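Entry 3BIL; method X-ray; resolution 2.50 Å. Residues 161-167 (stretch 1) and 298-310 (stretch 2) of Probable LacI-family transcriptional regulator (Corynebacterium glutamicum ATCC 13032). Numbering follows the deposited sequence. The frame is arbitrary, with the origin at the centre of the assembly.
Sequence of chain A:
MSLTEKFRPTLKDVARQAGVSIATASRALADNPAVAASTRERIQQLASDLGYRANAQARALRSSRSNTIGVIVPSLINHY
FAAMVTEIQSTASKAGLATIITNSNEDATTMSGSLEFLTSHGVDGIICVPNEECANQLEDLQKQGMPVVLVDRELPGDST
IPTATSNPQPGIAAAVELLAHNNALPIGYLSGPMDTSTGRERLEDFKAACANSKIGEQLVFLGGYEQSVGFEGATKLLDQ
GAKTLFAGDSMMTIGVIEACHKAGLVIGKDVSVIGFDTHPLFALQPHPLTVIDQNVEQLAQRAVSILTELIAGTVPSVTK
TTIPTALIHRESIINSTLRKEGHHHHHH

Stretch 1, residues 161-167: IPTATSN
Stretch 2 298-310: QLAQRAVSILTEL

A short extended strand beginning at T163 lies against a helix that enters from earlier in the chain and runs through T308. The two run nearly antiparallel, at 161° between their N-to-C directions, and their axes approach to 8.4 Å. Where the backbones come nearest, both residues are alanines: A164 and A303 hold their CA atoms 5.9 Å apart, whereas P162 and I306, farther along, hold their CA atoms at 7.6 Å.

The strand is built with phi/psi of -125/141 at T163, -119/116 at A164, -133/164 at T165 and -90/140 at S166. The CA-to-CB bonds alternate from T163 to T165, and that of S166 lies sideways. A164 points toward the helix; T163 and T165, both p rotamers, point away. P162, at -58/131 with a C-gamma exo ring, leads in and also points toward it.

The methyl of A164 is the central bump. It sits in a shallow hollow whose floor is A303 (A164 CB to A303 CB, 4.5 Å) and whose walls come from neighbouring turns: L299 CD2 lies 4.1 Å from A164 CB, and I306 CD1 lies 4.5 Å from it. L299, with chi1 -92° and chi2 147°, both between wells, also covers the strand backbone. L299 CD2 comes within 3.4 Å of A164 O and 3.6 Å of T165 C, while L299 CD1 rests 3.7 Å from S166 CB.

At the other end, I306 (m, t) sets CG2 3.7 Å from P162 CB, and L310 (t, p), two residues past T308, brings CD2 to 4.1 Å from P162 CG, so the proline ring meets two aliphatic chains.

No hydrogen bond crosses the interface; the side-chain pairs that meet are apolar, and 319 Å² is buried in all. Helical bonds such as A303 N to L299 O (2.8 Å) hold the ridge in shape. The rule is compact: alanine meets alanine where the backbones are nearest, and larger aliphatic groups pack around them.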

# COMPACT_ATOMS: atom_id res chain seq x y z
N ILE A 161 -20.24 21.75 2.58
CA ILE A 161 -20.00 20.51 1.79
C ILE A 161 -20.07 19.28 2.67
O ILE A 161 -19.35 19.20 3.65
CB ILE A 161 -18.64 20.48 1.04
CG1 ILE A 161 -18.26 21.85 0.52
CG2 ILE A 161 -18.70 19.45 -0.09
CD1 ILE A 161 -17.23 21.81 -0.56
N PRO A 162 -20.93 18.31 2.31
CA PRO A 162 -21.08 17.16 3.20
C PRO A 162 -19.73 16.47 3.39
O PRO A 162 -19.01 16.24 2.41
CB PRO A 162 -22.06 16.24 2.47
CG PRO A 162 -22.71 17.10 1.42
CD PRO A 162 -21.78 18.22 1.11
N THR A 163 -19.36 16.19 4.63
CA THR A 163 -18.11 15.51 4.92
C THR A 163 -18.38 14.27 5.75
O THR A 163 -19.22 14.30 6.64
CB THR A 163 -17.11 16.39 5.71
OG1 THR A 163 -17.73 16.81 6.92
CG2 THR A 163 -16.68 17.63 4.92
N ALA A 164 -17.66 13.19 5.46
CA ALA A 164 -17.66 11.99 6.28
C ALA A 164 -16.23 11.77 6.77
O ALA A 164 -15.33 11.55 5.95
CB ALA A 164 -18.15 10.78 5.49
N THR A 165 -16.03 11.86 8.09
CA THR A 165 -14.71 11.78 8.68
C THR A 165 -14.75 10.82 9.85
O THR A 165 -15.83 10.46 10.31
CB THR A 165 -14.23 13.15 9.21
OG1 THR A 165 -15.18 13.70 10.13
CG2 THR A 165 -13.98 14.12 8.06
N SER A 166 -13.58 10.37 10.31
CA SER A 166 -13.52 9.51 11.49
C SER A 166 -13.37 10.36 12.74
O SER A 166 -12.68 11.37 12.71
CB SER A 166 -12.37 8.52 11.39
OG SER A 166 -11.13 9.14 11.69
N ASN A 167 -14.06 9.98 13.81
CA ASN A 167 -13.88 10.66 15.10
C ASN A 167 -12.78 10.02 15.89
O ASN A 167 -12.92 8.87 16.34
CB ASN A 167 -15.17 10.72 15.93
CG ASN A 167 -14.92 11.26 17.35
OD1 ASN A 167 -13.85 11.78 17.68
ND2 ASN A 167 -15.93 11.13 18.19
N GLN A 298 -16.37 1.54 6.44
CA GLN A 298 -17.57 2.24 6.80
C GLN A 298 -17.56 3.70 6.33
O GLN A 298 -18.59 4.23 5.97
CB GLN A 298 -17.71 2.19 8.31
CG GLN A 298 -19.10 2.32 8.86
CD GLN A 298 -19.08 2.25 10.37
OE1 GLN A 298 -19.76 3.02 11.06
NE2 GLN A 298 -18.24 1.34 10.91
N LEU A 299 -16.39 4.34 6.34
CA LEU A 299 -16.26 5.71 5.88
C LEU A 299 -16.51 5.82 4.40
O LEU A 299 -17.19 6.75 3.96
CB LEU A 299 -14.88 6.25 6.19
CG LEU A 299 -14.93 6.94 7.53
CD1 LEU A 299 -13.59 6.80 8.30
CD2 LEU A 299 -15.34 8.38 7.29
N ALA A 300 -15.92 4.89 3.65
CA ALA A 300 -16.15 4.73 2.22
C ALA A 300 -17.62 4.37 1.87
O ALA A 300 -18.18 4.96 0.94
CB ALA A 300 -15.18 3.71 1.65
N GLN A 301 -18.21 3.40 2.58
CA GLN A 301 -19.65 3.10 2.51
C GLN A 301 -20.47 4.37 2.70
O GLN A 301 -21.16 4.82 1.79
CB GLN A 301 -20.07 2.07 3.56
CG GLN A 301 -20.55 0.71 3.05
CD GLN A 301 -19.50 -0.40 3.13
OE1 GLN A 301 -19.73 -1.48 3.70
NE2 GLN A 301 -18.32 -0.15 2.55
N ARG A 302 -20.34 4.98 3.88
CA ARG A 302 -21.04 6.24 4.18
C ARG A 302 -20.81 7.32 3.14
O ARG A 302 -21.76 7.98 2.75
CB ARG A 302 -20.69 6.75 5.58
CG ARG A 302 -21.23 5.86 6.68
CD ARG A 302 -22.59 6.34 7.21
NE ARG A 302 -22.51 6.81 8.60
CZ ARG A 302 -22.31 6.03 9.67
NH1 ARG A 302 -22.12 4.71 9.54
NH2 ARG A 302 -22.26 6.56 10.89
N ALA A 303 -19.56 7.50 2.70
CA ALA A 303 -19.23 8.56 1.74
C ALA A 303 -19.88 8.39 0.37
O ALA A 303 -20.20 9.38 -0.29
CB ALA A 303 -17.72 8.71 1.57
N VAL A 304 -20.04 7.15 -0.07
CA VAL A 304 -20.67 6.93 -1.35
C VAL A 304 -22.22 7.00 -1.23
O VAL A 304 -22.88 7.55 -2.11
CB VAL A 304 -20.07 5.66 -2.08
CG1 VAL A 304 -20.46 4.38 -1.37
CG2 VAL A 304 -20.45 5.63 -3.56
N SER A 305 -22.78 6.52 -0.11
CA SER A 305 -24.20 6.78 0.25
C SER A 305 -24.55 8.25 0.08
O SER A 305 -25.54 8.57 -0.58
CB SER A 305 -24.48 6.38 1.69
OG SER A 305 -25.28 5.22 1.75
N ILE A 306 -23.72 9.11 0.64
CA ILE A 306 -23.91 10.57 0.62
C ILE A 306 -23.70 11.14 -0.77
O ILE A 306 -24.25 12.19 -1.10
CB ILE A 306 -22.98 11.29 1.64
CG1 ILE A 306 -23.26 10.81 3.08
CG2 ILE A 306 -23.12 12.81 1.56
CD1 ILE A 306 -22.35 11.41 4.14
N LEU A 307 -22.91 10.48 -1.61
CA LEU A 307 -22.74 10.97 -2.97
C LEU A 307 -23.90 10.61 -3.88
O LEU A 307 -24.24 11.38 -4.78
CB LEU A 307 -21.44 10.49 -3.59
CG LEU A 307 -21.06 11.29 -4.82
CD1 LEU A 307 -20.75 12.74 -4.47
CD2 LEU A 307 -19.88 10.63 -5.48
N THR A 308 -24.49 9.43 -3.66
CA THR A 308 -25.65 9.00 -4.44
C THR A 308 -26.84 9.92 -4.13
O THR A 308 -27.38 10.55 -5.04
CB THR A 308 -26.00 7.50 -4.25
OG1 THR A 308 -25.94 7.15 -2.85
CG2 THR A 308 -25.04 6.61 -5.01
N GLU A 309 -27.21 10.02 -2.86
CA GLU A 309 -28.17 11.03 -2.41
C GLU A 309 -27.63 12.45 -2.61
O GLU A 309 -27.57 13.22 -1.65
CB GLU A 309 -28.51 10.83 -0.92
CG GLU A 309 -29.51 9.71 -0.61
CD GLU A 309 -30.20 9.92 0.74
OE1 GLU A 309 -29.50 9.88 1.79
OE2 GLU A 309 -31.44 10.14 0.76
N LEU A 310 -27.24 12.80 -3.83
CA LEU A 310 -26.68 14.13 -4.13
C LEU A 310 -26.43 14.32 -5.62
O LEU A 310 -27.17 13.81 -6.45
CB LEU A 310 -25.38 14.37 -3.34
CG LEU A 310 -24.94 15.80 -2.99
CD1 LEU A 310 -25.93 16.51 -2.06
CD2 LEU A 310 -23.53 15.81 -2.37